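Local atomic coordinates of dihydrophenazinedicarboxylate synthase (Burkholderia, PDB entry 4HMW), a protein that catalyses FMN-dependent oxidations by O2, releasing hydrogen peroxide, in the terminal steps of phenazine biosynthesis. Residues B[83-88]-B[172-177]; B[117-122]-B[176-181]; B[18-23]-B[197-202]. All blocks are in the same frame, centred on the assembly; numbering follows the deposited sequence.

Contact 1. Residues B[83-88]-B[172-177]; sequences HSTSRK and PPRFVG. With FMN (flavin mononucleotide), chain D.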
loop_
_atom_site.group_PDB
_atom_site.type_symbol
_atom_site.label_atom_id
_atom_site.label_comp_id
_atom_site.label_asym_id
_atom_site.label_seq_id
_atom_site.Cartn_x
_atom_site.Cartn_y
_atom_site.Cartn_z
ATOM N N HIS B 83 -13.420 -5.539 -10.792
ATOM C CA HIS B 83 -14.393 -6.611 -10.984
ATOM C C HIS B 83 -14.968 -6.999 -9.636
ATOM O O HIS B 83 -14.221 -7.264 -8.713
ATOM C CB HIS B 83 -13.755 -7.841 -11.604
ATOM C CG HIS B 83 -13.336 -7.651 -13.027
ATOM N ND1 HIS B 83 -13.412 -8.642 -13.974
ATOM C CD2 HIS B 83 -12.753 -6.594 -13.643
ATOM C CE1 HIS B 83 -12.963 -8.193 -15.133
ATOM N NE2 HIS B 83 -12.544 -6.951 -14.953
ATOM N N SER B 84 -16.286 -7.028 -9.515
ATOM C CA SER B 84 -16.922 -7.330 -8.223
ATOM C C SER B 84 -16.596 -8.735 -7.760
ATOM O O SER B 84 -16.690 -9.028 -6.568
ATOM C CB SER B 84 -18.436 -7.144 -8.291
ATOM O OG SER B 84 -19.036 -8.107 -9.165
ATOM N N THR B 85 -16.197 -9.592 -8.696
ATOM C CA THR B 85 -15.899 -10.989 -8.394
ATOM C C THR B 85 -14.427 -11.255 -8.173
ATOM O O THR B 85 -14.000 -12.410 -8.006
ATOM C CB THR B 85 -16.388 -11.909 -9.531
ATOM O OG1 THR B 85 -15.929 -11.376 -10.790
ATOM C CG2 THR B 85 -17.896 -12.000 -9.508
ATOM N N SER B 86 -13.642 -10.187 -8.211
ATOM C CA SER B 86 -12.227 -10.306 -7.900
ATOM C C SER B 86 -12.069 -10.548 -6.396
ATOM O O SER B 86 -13.046 -10.521 -5.644
ATOM C CB SER B 86 -11.503 -9.029 -8.314
ATOM O OG SER B 86 -11.892 -7.941 -7.496
ATOM N N ARG B 87 -10.840 -10.754 -5.947
ATOM C CA ARG B 87 -10.605 -10.944 -4.532
ATOM C C ARG B 87 -10.991 -9.708 -3.757
ATOM O O ARG B 87 -11.665 -9.828 -2.735
ATOM C CB ARG B 87 -9.156 -11.327 -4.246
ATOM C CG ARG B 87 -8.850 -11.469 -2.737
ATOM C CD ARG B 87 -7.416 -11.944 -2.453
ATOM N NE ARG B 87 -7.128 -13.229 -3.116
ATOM C CZ ARG B 87 -7.540 -14.422 -2.684
ATOM N NH1 ARG B 87 -8.266 -14.519 -1.588
ATOM N NH2 ARG B 87 -7.242 -15.537 -3.347
ATOM N N LYS B 88 -10.616 -8.521 -4.255
ATOM C CA LYS B 88 -10.935 -7.297 -3.520
ATOM C C LYS B 88 -12.448 -7.098 -3.498
ATOM O O LYS B 88 -13.007 -6.614 -2.515
ATOM C CB LYS B 88 -10.223 -6.094 -4.122
ATOM C CG LYS B 88 -10.970 -5.386 -5.222
ATOM C CD LYS B 88 -10.065 -4.425 -5.978
ATOM C CE LYS B 88 -8.942 -5.140 -6.726
ATOM N NZ LYS B 88 -9.453 -6.129 -7.734
ATOM N N PRO B 172 -19.901 -5.873 -18.652
ATOM C CA PRO B 172 -20.168 -7.066 -17.835
ATOM C C PRO B 172 -20.679 -6.656 -16.464
ATOM O O PRO B 172 -20.161 -5.697 -15.924
ATOM C CB PRO B 172 -18.780 -7.707 -17.673
ATOM C CG PRO B 172 -17.926 -7.121 -18.739
ATOM C CD PRO B 172 -18.491 -5.774 -19.074
ATOM N N PRO B 173 -21.656 -7.375 -15.899
ATOM C CA PRO B 173 -22.207 -6.969 -14.600
ATOM C C PRO B 173 -21.139 -6.900 -13.507
ATOM O O PRO B 173 -21.292 -6.113 -12.574
ATOM C CB PRO B 173 -23.266 -8.055 -14.294
ATOM C CG PRO B 173 -23.096 -9.120 -15.399
ATOM C CD PRO B 173 -22.444 -8.450 -16.544
ATOM N N ARG B 174 -20.061 -7.668 -13.637
ATOM C CA ARG B 174 -18.995 -7.633 -12.626
ATOM C C ARG B 174 -18.170 -6.377 -12.682
ATOM O O ARG B 174 -17.467 -6.080 -11.715
ATOM C CB ARG B 174 -18.078 -8.853 -12.724
ATOM C CG ARG B 174 -17.213 -8.927 -13.993
ATOM C CD ARG B 174 -16.495 -10.274 -14.098
ATOM N NE ARG B 174 -15.771 -10.412 -15.363
ATOM C CZ ARG B 174 -16.324 -10.817 -16.501
ATOM N NH1 ARG B 174 -17.614 -11.111 -16.560
ATOM N NH2 ARG B 174 -15.583 -10.915 -17.590
ATOM N N PHE B 175 -18.202 -5.656 -13.800
ATOM C CA PHE B 175 -17.427 -4.414 -13.858
ATOM C C PHE B 175 -18.203 -3.298 -13.182
ATOM O O PHE B 175 -19.242 -2.850 -13.687
ATOM C CB PHE B 175 -17.098 -4.010 -15.299
ATOM C CG PHE B 175 -16.234 -2.778 -15.387
ATOM C CD1 PHE B 175 -16.809 -1.525 -15.469
ATOM C CD2 PHE B 175 -14.846 -2.878 -15.358
ATOM C CE1 PHE B 175 -16.003 -0.375 -15.517
ATOM C CE2 PHE B 175 -14.038 -1.736 -15.416
ATOM C CZ PHE B 175 -14.614 -0.497 -15.496
ATOM N N VAL B 176 -17.693 -2.846 -12.036
ATOM C CA VAL B 176 -18.408 -1.889 -11.210
ATOM C C VAL B 176 -17.472 -0.824 -10.649
ATOM O O VAL B 176 -16.253 -1.014 -10.584
ATOM C CB VAL B 176 -19.105 -2.599 -10.035
ATOM C CG1 VAL B 176 -20.076 -3.645 -10.548
ATOM C CG2 VAL B 176 -18.107 -3.272 -9.118
ATOM N N GLY B 177 -18.049 0.294 -10.238
ATOM C CA GLY B 177 -17.285 1.321 -9.550
ATOM C C GLY B 177 -17.623 1.345 -8.073
ATOM O O GLY B 177 -18.722 0.931 -7.661
HETATM N N1 FMN D . -7.108 -3.399 -10.973
HETATM C C2 FMN D . -8.410 -2.975 -10.990
HETATM O O2 FMN D . -9.314 -3.813 -10.833
HETATM N N3 FMN D . -8.714 -1.639 -11.196
HETATM C C4 FMN D . -7.722 -0.704 -11.365
HETATM O O4 FMN D . -8.029 0.492 -11.529
HETATM C C4A FMN D . -6.392 -1.125 -11.351
HETATM N N5 FMN D . -5.376 -0.213 -11.539
HETATM C C5A FMN D . -4.054 -0.650 -11.482
HETATM C C6 FMN D . -3.032 0.281 -11.633
HETATM C C7 FMN D . -1.706 -0.123 -11.554
HETATM C C7M FMN D . -0.597 0.888 -11.743
HETATM C C8 FMN D . -1.414 -1.477 -11.349
HETATM C C8M FMN D . 0.015 -1.940 -11.283
HETATM C C9 FMN D . -2.447 -2.409 -11.195
HETATM C C9A FMN D . -3.756 -1.995 -11.252
HETATM N N10 FMN D . -4.788 -2.936 -11.128
HETATM C C10 FMN D . -6.083 -2.482 -11.142
HETATM C "C1'" FMN D . -4.511 -4.398 -10.904
HETATM C "C2'" FMN D . -4.501 -4.732 -9.438
HETATM O "O2'" FMN D . -3.245 -4.374 -8.880
HETATM C "C3'" FMN D . -4.760 -6.204 -9.172
HETATM O "O3'" FMN D . -3.942 -7.048 -9.974
HETATM C "C4'" FMN D . -6.237 -6.544 -9.364
HETATM O "O4'" FMN D . -7.221 -5.542 -9.448
HETATM C "C5'" FMN D . -6.642 -7.891 -8.838
HETATM O "O5'" FMN D . -6.662 -7.685 -7.443
HETATM P P FMN D . -7.272 -8.752 -6.397
HETATM O O1P FMN D . -8.735 -8.442 -6.373
HETATM O O2P FMN D . -6.940 -10.150 -6.919
HETATM O O3P FMN D . -6.571 -8.434 -5.081
HETATM O O HOH W 1 -21.478 -6.990 -9.938
#

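Contact 2. Residues B[117-122]-B[176-181]; sequences AVPLEE and VGYRLE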
loop_
_atom_site.group_PDB
_atom_site.type_symbol
_atom_site.label_atom_id
_atom_site.label_comp_id
_atom_site.label_asym_id
_atom_site.label_seq_id
_atom_site.Cartn_x
_atom_site.Cartn_y
_atom_site.Cartn_z
ATOM N N ALA B 117 -15.903 1.189 1.166
ATOM C CA ALA B 117 -16.104 1.304 -0.262
ATOM C C ALA B 117 -17.577 1.175 -0.571
ATOM O O ALA B 117 -18.183 0.167 -0.275
ATOM C CB ALA B 117 -15.329 0.219 -0.976
ATOM N N VAL B 118 -18.167 2.224 -1.109
ATOM C CA VAL B 118 -19.604 2.228 -1.387
ATOM C C VAL B 118 -19.830 1.983 -2.869
ATOM O O VAL B 118 -19.296 2.689 -3.719
ATOM C CB VAL B 118 -20.209 3.575 -0.996
ATOM C CG1 VAL B 118 -21.715 3.628 -1.312
ATOM C CG2 VAL B 118 -19.969 3.831 0.497
ATOM N N PRO B 119 -20.639 0.977 -3.199
ATOM C CA PRO B 119 -20.818 0.727 -4.634
ATOM C C PRO B 119 -21.505 1.898 -5.317
ATOM O O PRO B 119 -22.435 2.439 -4.723
ATOM C CB PRO B 119 -21.743 -0.514 -4.663
ATOM C CG PRO B 119 -21.515 -1.180 -3.358
ATOM C CD PRO B 119 -21.265 -0.064 -2.362
ATOM N N LEU B 120 -21.084 2.261 -6.528
ATOM C CA LEU B 120 -21.780 3.269 -7.325
ATOM C C LEU B 120 -23.082 2.733 -7.923
ATOM O O LEU B 120 -23.290 1.531 -7.965
ATOM C CB LEU B 120 -20.890 3.737 -8.467
ATOM C CG LEU B 120 -19.536 4.302 -8.007
ATOM C CD1 LEU B 120 -18.750 4.821 -9.180
ATOM C CD2 LEU B 120 -19.741 5.401 -7.033
ATOM N N GLU B 121 -23.916 3.656 -8.392
ATOM C CA GLU B 121 -25.166 3.319 -9.076
ATOM C C GLU B 121 -24.862 2.758 -10.462
ATOM O O GLU B 121 -23.781 2.974 -10.993
ATOM C CB GLU B 121 -26.084 4.545 -9.202
ATOM C CG GLU B 121 -26.426 5.210 -7.876
ATOM C CD GLU B 121 -27.162 4.277 -6.917
ATOM O OE1 GLU B 121 -28.096 3.571 -7.352
ATOM O OE2 GLU B 121 -26.791 4.240 -5.717
ATOM N N GLU B 122 -25.822 2.049 -11.058
ATOM C CA GLU B 122 -25.564 1.397 -12.332
ATOM C C GLU B 122 -25.317 2.422 -13.429
ATOM O O GLU B 122 -24.491 2.195 -14.299
ATOM C CB GLU B 122 -26.691 0.430 -12.709
ATOM C CG GLU B 122 -26.880 -0.769 -11.754
ATOM C CD GLU B 122 -25.583 -1.512 -11.435
ATOM O OE1 GLU B 122 -24.610 -1.389 -12.211
ATOM O OE2 GLU B 122 -25.531 -2.221 -10.397
ATOM N N VAL B 176 -17.693 -2.846 -12.036
ATOM C CA VAL B 176 -18.408 -1.889 -11.210
ATOM C C VAL B 176 -17.472 -0.824 -10.649
ATOM O O VAL B 176 -16.253 -1.014 -10.584
ATOM C CB VAL B 176 -19.105 -2.599 -10.035
ATOM C CG1 VAL B 176 -20.076 -3.645 -10.548
ATOM C CG2 VAL B 176 -18.107 -3.272 -9.118
ATOM N N GLY B 177 -18.049 0.294 -10.238
ATOM C CA GLY B 177 -17.285 1.321 -9.550
ATOM C C GLY B 177 -17.623 1.345 -8.073
ATOM O O GLY B 177 -18.722 0.931 -7.661
ATOM N N TYR B 178 -16.669 1.832 -7.278
ATOM C CA TYR B 178 -16.840 2.037 -5.834
ATOM C C TYR B 178 -16.370 3.439 -5.497
ATOM O O TYR B 178 -15.507 3.972 -6.172
ATOM C CB TYR B 178 -15.965 1.060 -5.007
ATOM C CG TYR B 178 -16.418 -0.375 -5.106
ATOM C CD1 TYR B 178 -17.361 -0.893 -4.250
ATOM C CD2 TYR B 178 -15.882 -1.203 -6.061
ATOM C CE1 TYR B 178 -17.757 -2.201 -4.366
ATOM C CE2 TYR B 178 -16.273 -2.483 -6.189
ATOM C CZ TYR B 178 -17.199 -2.991 -5.347
ATOM O OH TYR B 178 -17.562 -4.313 -5.515
ATOM N N ARG B 179 -16.947 4.025 -4.460
ATOM C CA ARG B 179 -16.382 5.208 -3.835
ATOM C C ARG B 179 -15.813 4.845 -2.466
ATOM O O ARG B 179 -16.521 4.352 -1.600
ATOM C CB ARG B 179 -17.444 6.305 -3.708
ATOM C CG ARG B 179 -16.855 7.663 -3.186
ATOM C CD ARG B 179 -17.945 8.682 -2.907
ATOM N NE ARG B 179 -18.743 8.961 -4.097
ATOM C CZ ARG B 179 -19.940 8.440 -4.386
ATOM N NH1 ARG B 179 -20.518 8.793 -5.522
ATOM N NH2 ARG B 179 -20.584 7.606 -3.567
ATOM N N LEU B 180 -14.515 5.094 -2.274
ATOM C CA LEU B 180 -13.908 4.934 -0.988
ATOM C C LEU B 180 -14.176 6.197 -0.212
ATOM O O LEU B 180 -13.599 7.225 -0.501
ATOM C CB LEU B 180 -12.417 4.637 -1.131
ATOM C CG LEU B 180 -11.604 4.474 0.159
ATOM C CD1 LEU B 180 -12.181 3.380 1.027
ATOM C CD2 LEU B 180 -10.124 4.210 -0.147
ATOM N N GLU B 181 -15.078 6.111 0.755
ATOM C CA GLU B 181 -15.489 7.254 1.561
ATOM C C GLU B 181 -14.778 7.200 2.909
ATOM O O GLU B 181 -14.947 6.237 3.685
ATOM C CB GLU B 181 -17.014 7.259 1.772
ATOM C CG GLU B 181 -17.790 7.225 0.486
ATOM C CD GLU B 181 -19.274 7.481 0.669
ATOM O OE1 GLU B 181 -19.792 7.364 1.814
ATOM O OE2 GLU B 181 -19.934 7.779 -0.357
HETATM O O HOH W 2 -21.304 -0.442 -8.240
#

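Contact 3. Residues B[18-23]-B[197-202]; sequences VLFPEY and RRLRYE. With FMN (flavin mononucleotide), chain C.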
loop_
_atom_site.group_PDB
_atom_site.type_symbol
_atom_site.label_atom_id
_atom_site.label_comp_id
_atom_site.label_asym_id
_atom_site.label_seq_id
_atom_site.Cartn_x
_atom_site.Cartn_y
_atom_site.Cartn_z
ATOM N N VAL B 18 8.945 19.616 1.994
ATOM C CA VAL B 18 7.970 20.297 1.164
ATOM C C VAL B 18 7.084 21.177 2.046
ATOM O O VAL B 18 6.968 20.960 3.246
ATOM C CB VAL B 18 7.162 19.386 0.272
ATOM C CG1 VAL B 18 8.149 18.515 -0.546
ATOM C CG2 VAL B 18 6.139 18.603 1.071
ATOM N N LEU B 19 6.503 22.209 1.450
ATOM C CA LEU B 19 5.704 23.131 2.218
ATOM C C LEU B 19 4.389 22.446 2.569
ATOM O O LEU B 19 3.841 21.669 1.779
ATOM C CB LEU B 19 5.394 24.373 1.412
ATOM C CG LEU B 19 4.984 25.566 2.264
ATOM C CD1 LEU B 19 6.213 26.263 2.857
ATOM C CD2 LEU B 19 4.096 26.549 1.425
ATOM N N PHE B 20 3.861 22.773 3.726
ATOM C CA PHE B 20 2.653 22.093 4.235
ATOM C C PHE B 20 2.038 23.073 5.240
ATOM O O PHE B 20 1.991 22.814 6.424
ATOM C CB PHE B 20 3.076 20.785 4.875
ATOM C CG PHE B 20 1.931 19.897 5.370
ATOM C CD1 PHE B 20 0.593 20.182 5.098
ATOM C CD2 PHE B 20 2.226 18.760 6.112
ATOM C CE1 PHE B 20 -0.409 19.344 5.558
ATOM C CE2 PHE B 20 1.226 17.933 6.576
ATOM C CZ PHE B 20 -0.103 18.230 6.306
ATOM N N PRO B 21 1.547 24.200 4.743
ATOM C CA PRO B 21 1.026 25.210 5.674
ATOM C C PRO B 21 -0.221 24.720 6.384
ATOM O O PRO B 21 -0.484 25.187 7.497
ATOM C CB PRO B 21 0.725 26.414 4.772
ATOM C CG PRO B 21 0.673 25.880 3.392
ATOM C CD PRO B 21 1.633 24.717 3.371
ATOM N N GLU B 22 -0.937 23.774 5.780
ATOM C CA GLU B 22 -2.153 23.205 6.382
ATOM C C GLU B 22 -1.886 22.377 7.641
ATOM O O GLU B 22 -2.813 22.063 8.410
ATOM C CB GLU B 22 -2.880 22.346 5.349
ATOM C CG GLU B 22 -3.350 23.123 4.143
ATOM C CD GLU B 22 -2.339 23.179 2.980
ATOM O OE1 GLU B 22 -1.165 22.719 3.143
ATOM O OE2 GLU B 22 -2.745 23.695 1.901
ATOM N N TYR B 23 -0.630 22.009 7.868
ATOM C CA TYR B 23 -0.289 21.269 9.073
ATOM C C TYR B 23 -0.678 22.079 10.295
ATOM O O TYR B 23 -1.189 21.534 11.261
ATOM C CB TYR B 23 1.204 20.979 9.050
ATOM C CG TYR B 23 1.841 20.307 10.249
ATOM C CD1 TYR B 23 1.515 18.984 10.643
ATOM C CD2 TYR B 23 2.845 20.946 10.926
ATOM C CE1 TYR B 23 2.140 18.386 11.705
ATOM C CE2 TYR B 23 3.493 20.331 11.966
ATOM C CZ TYR B 23 3.156 19.072 12.366
ATOM O OH TYR B 23 3.888 18.542 13.431
ATOM N N ARG B 197 5.984 15.827 9.500
ATOM C CA ARG B 197 4.685 16.464 9.697
ATOM C C ARG B 197 3.618 15.418 9.517
ATOM O O ARG B 197 3.531 14.817 8.456
ATOM C CB ARG B 197 4.449 17.566 8.650
ATOM C CG ARG B 197 5.134 18.861 8.912
ATOM C CD ARG B 197 6.620 18.879 8.605
ATOM N NE ARG B 197 7.030 18.458 7.260
ATOM C CZ ARG B 197 7.074 19.225 6.175
ATOM N NH1 ARG B 197 6.637 20.473 6.185
ATOM N NH2 ARG B 197 7.536 18.704 5.061
ATOM N N ARG B 198 2.800 15.226 10.544
ATOM C CA ARG B 198 1.750 14.200 10.540
ATOM C C ARG B 198 0.457 14.826 10.980
ATOM O O ARG B 198 0.350 15.298 12.092
ATOM C CB ARG B 198 2.086 13.064 11.499
ATOM C CG ARG B 198 3.397 12.312 11.182
ATOM C CD ARG B 198 3.503 11.082 12.057
ATOM N NE ARG B 198 2.443 10.125 11.753
ATOM C CZ ARG B 198 2.202 8.998 12.436
ATOM N NH1 ARG B 198 2.934 8.686 13.494
ATOM N NH2 ARG B 198 1.206 8.194 12.044
ATOM N N LEU B 199 -0.525 14.851 10.080
ATOM C CA LEU B 199 -1.824 15.436 10.358
ATOM C C LEU B 199 -2.877 14.378 10.161
ATOM O O LEU B 199 -3.083 13.865 9.047
ATOM C CB LEU B 199 -2.085 16.606 9.385
ATOM C CG LEU B 199 -3.432 17.318 9.553
ATOM C CD1 LEU B 199 -3.528 18.073 10.881
ATOM C CD2 LEU B 199 -3.633 18.282 8.377
ATOM N N ARG B 200 -3.566 14.060 11.238
ATOM C CA ARG B 200 -4.640 13.076 11.228
ATOM C C ARG B 200 -6.013 13.733 11.278
ATOM O O ARG B 200 -6.242 14.617 12.088
ATOM C CB ARG B 200 -4.490 12.113 12.416
ATOM C CG ARG B 200 -5.712 11.229 12.623
ATOM C CD ARG B 200 -5.636 10.379 13.881
ATOM N NE ARG B 200 -4.594 9.379 13.873
ATOM C CZ ARG B 200 -4.090 8.817 14.983
ATOM N NH1 ARG B 200 -4.505 9.211 16.192
ATOM N NH2 ARG B 200 -3.140 7.881 14.892
ATOM N N TYR B 201 -6.881 13.327 10.354
ATOM C CA TYR B 201 -8.305 13.667 10.364
ATOM C C TYR B 201 -9.132 12.461 10.780
ATOM O O TYR B 201 -8.960 11.375 10.231
ATOM C CB TYR B 201 -8.808 14.022 8.984
ATOM C CG TYR B 201 -8.490 15.420 8.481
ATOM C CD1 TYR B 201 -7.227 15.728 7.975
ATOM C CD2 TYR B 201 -9.457 16.426 8.489
ATOM C CE1 TYR B 201 -6.943 16.992 7.484
ATOM C CE2 TYR B 201 -9.177 17.699 8.019
ATOM C CZ TYR B 201 -7.909 17.968 7.511
ATOM O OH TYR B 201 -7.603 19.195 7.002
ATOM N N GLU B 202 -10.055 12.657 11.712
ATOM C CA GLU B 202 -10.979 11.583 12.098
ATOM C C GLU B 202 -12.400 12.105 12.073
ATOM O O GLU B 202 -12.656 13.196 12.557
ATOM C CB GLU B 202 -10.697 11.076 13.517
ATOM C CG GLU B 202 -9.413 10.306 13.714
ATOM C CD GLU B 202 -9.085 10.053 15.206
ATOM O OE1 GLU B 202 -8.708 11.025 15.910
ATOM O OE2 GLU B 202 -9.231 8.885 15.681
HETATM N N1 FMN C . 7.910 3.748 10.389
HETATM C C2 FMN C . 8.380 2.740 11.185
HETATM O O2 FMN C . 7.934 2.580 12.307
HETATM N N3 FMN C . 9.320 1.870 10.702
HETATM C C4 FMN C . 9.847 2.038 9.444
HETATM O O4 FMN C . 10.707 1.228 9.043
HETATM C C4A FMN C . 9.396 3.078 8.641
HETATM N N5 FMN C . 9.938 3.286 7.383
HETATM C C5A FMN C . 9.424 4.321 6.597
HETATM C C6 FMN C . 9.939 4.508 5.332
HETATM C C7 FMN C . 9.437 5.501 4.515
HETATM C C7M FMN C . 10.027 5.661 3.158
HETATM C C8 FMN C . 8.438 6.347 4.981
HETATM C C8M FMN C . 7.867 7.416 4.110
HETATM C C9 FMN C . 7.918 6.162 6.248
HETATM C C9A FMN C . 8.437 5.177 7.080
HETATM N N10 FMN C . 7.940 4.976 8.395
HETATM C C10 FMN C . 8.430 3.936 9.143
HETATM C "C1'" FMN C . 6.887 5.819 9.019
HETATM C "C2'" FMN C . 5.497 5.208 8.823
HETATM O "O2'" FMN C . 5.027 5.389 7.479
HETATM C "C3'" FMN C . 4.463 5.794 9.786
HETATM O "O3'" FMN C . 4.432 7.193 9.597
HETATM C "C4'" FMN C . 4.770 5.422 11.249
HETATM O "O4'" FMN C . 5.404 4.156 11.293
HETATM C "C5'" FMN C . 3.530 5.505 12.124
HETATM O "O5'" FMN C . 2.503 4.693 11.595
HETATM P P FMN C . 1.213 4.320 12.459
HETATM O O1P FMN C . 1.624 3.297 13.502
HETATM O O2P FMN C . 0.714 5.606 13.134
HETATM O O3P FMN C . 0.257 3.716 11.488
HETATM O O HOH W 3 3.953 15.811 13.178
#

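Contact 1. Residues B[83-88]-B[172-177]
R174 meets H83 along its flank and S84 through its backbone, where strand 77-83 runs out beside the start of strand 175-182. The side chains of R174 and H83, which probably binds substrate as in relatives, lie side by side and point the same way, their flat groups turned 56° apart, with CD of R174 3.5 Å from ND1 of H83. Arginine suits this place because its extended methylenes can line the imidazole while its polar end travels on: NH2 donates to the carbonyl of S143, and CB of P172 rests over one guanidinium face.

The backbone supplies the firm link. S84 N donates to R174 O at 2.7 Å, in the carbonyl plane and on a lone pair, and CA of H83 adds a CA-H...O contact to the same oxygen at 3.2 Å. The small S84 sends OG to a water 2.8 Å away, which in turn donates to P173 O.

H83 to S86 form a type I turn, closed by S86 N to H83 O, with S86 OG donating to the same oxygen at 2.7 Å. S86 is also the N-cap of helix 87-95, in whose first turn K88 gives N and NZ to FMN O1P, each at 2.8 Å. This helix N-terminal phosphate site would partly offset the phosphate's charge.

Contact 2. Residues B[117-122]-B[176-181]
L120 lies over the backbone of G177, and its side chain can be traced along that residue to the arginine beyond. CB passes 3.6 Å from G177 O. CG, placed anti to the carbonyl carbon of its own residue (chi1 -57°), comes within 3.5 Å of G177 C. There the branches part: CD1 settles 3.8 Å from CA of G177, a close approach that the lack of a side chain allows, while CD2 reaches over one face of the R179 guanidinium, offset toward its rim, 3.8 Å from NH1. A branched leucine thus meets a bare peptide with one methyl and a flat cation with the other.

The backbones here are paired antiparallel, strand 109-119 with 175-182, as part of the split barrel characteristic of the FMN-binding pyridoxamine 5'-phosphate oxidase family. V118 and R179 form a hydrogen-bonded pair, with V118 N to R179 O at 2.7 Å and R179 N to V118 O at 2.8 Å. Two residues on, L120 N donates almost straight (178°) to G177 O at 2.9 Å.

On the face shared by A117, P119 and Y178, CB of A117 and CA of P119 lie obliquely to the tyrosine ring, and CG of P119 is near its CE1. On the other face CG2 of V118 packs 3.7 Å from CD of E181, whose OE2 forms a salt bridge with R179 NH2; R179 NE pairs with D74.

Contact 3. Residues B[18-23]-B[197-202]
Y23 and R197 form the tightly packed part of this contact, their side chains crossing at about a right angle. CG of R197 sits over the centre of the tyrosine ring in a CH-pi contact, 3.6 Å from the centroid and only 9° off the ring normal. The neighbouring CB of R197 meets F20 differently, at the ring edge near its plane, 3.6 Å from CD2. Two aromatic groups thus hold the arginine's aliphatic portion, one by its face and one by its rim; CB of Y23 in turn lies over the centre of the F20 ring. F20 reaches the strand because its CG stands anti to the backbone N (chi1 -176°), and farther along its CZ touches CB of L199 at 4.0 Å. The branched leucine fills the next place, with CD2 3.9 Å from E22 O.

Strand 197-204 belongs to the C-terminal dimerisation region of the family, and the segment packed on it is the irregular approach to helix 30-43. The strand's two sides have different tasks: R197 and L199 point toward this N-terminal segment, while R198 points away and gives NH2 to O2P of FMN at 2.9 Å. R198 also pairs with E186 and donates to S146 of the second subunit; the flavin is also bonded by S146 and K88 of that subunit, so it lies between the chains.

Packing is looser toward the partly exposed V18, where polar bonds take over. The R197 guanidinium grips V18 O end-on and in plane: NH1, 3.0 Å from that oxygen, approaches along the C=O axis, and NH2 uses a lone pair. NE and NH2 bond as well to the carbonyls of A189 and A190. At the tyrosine's far tip, a water accepts from both Y23 OH and R198 N.

Overall arrangement
From the N terminus, residues 18-23 come first, before helix 30-43; contact 3 brings them to strand 197-204 and closes a loop holding most of the chain. Contacts 1 and 2 are both nested inside it. Contact 1 leads from the end of strand 77-83 to residues 172-177, and contact 2 from the end of strand 109-119 to residues 176-181, so both finish on strand 175-182 and share V176 and G177. That strand is paired with both 77-83 and 109-119. Contacts 1 and 2 touch, through CB of S84 and OH of Y178, whereas the centre of contact 3 lies about 35 Å from that of contact 1, across the same sheet and near the other flavin.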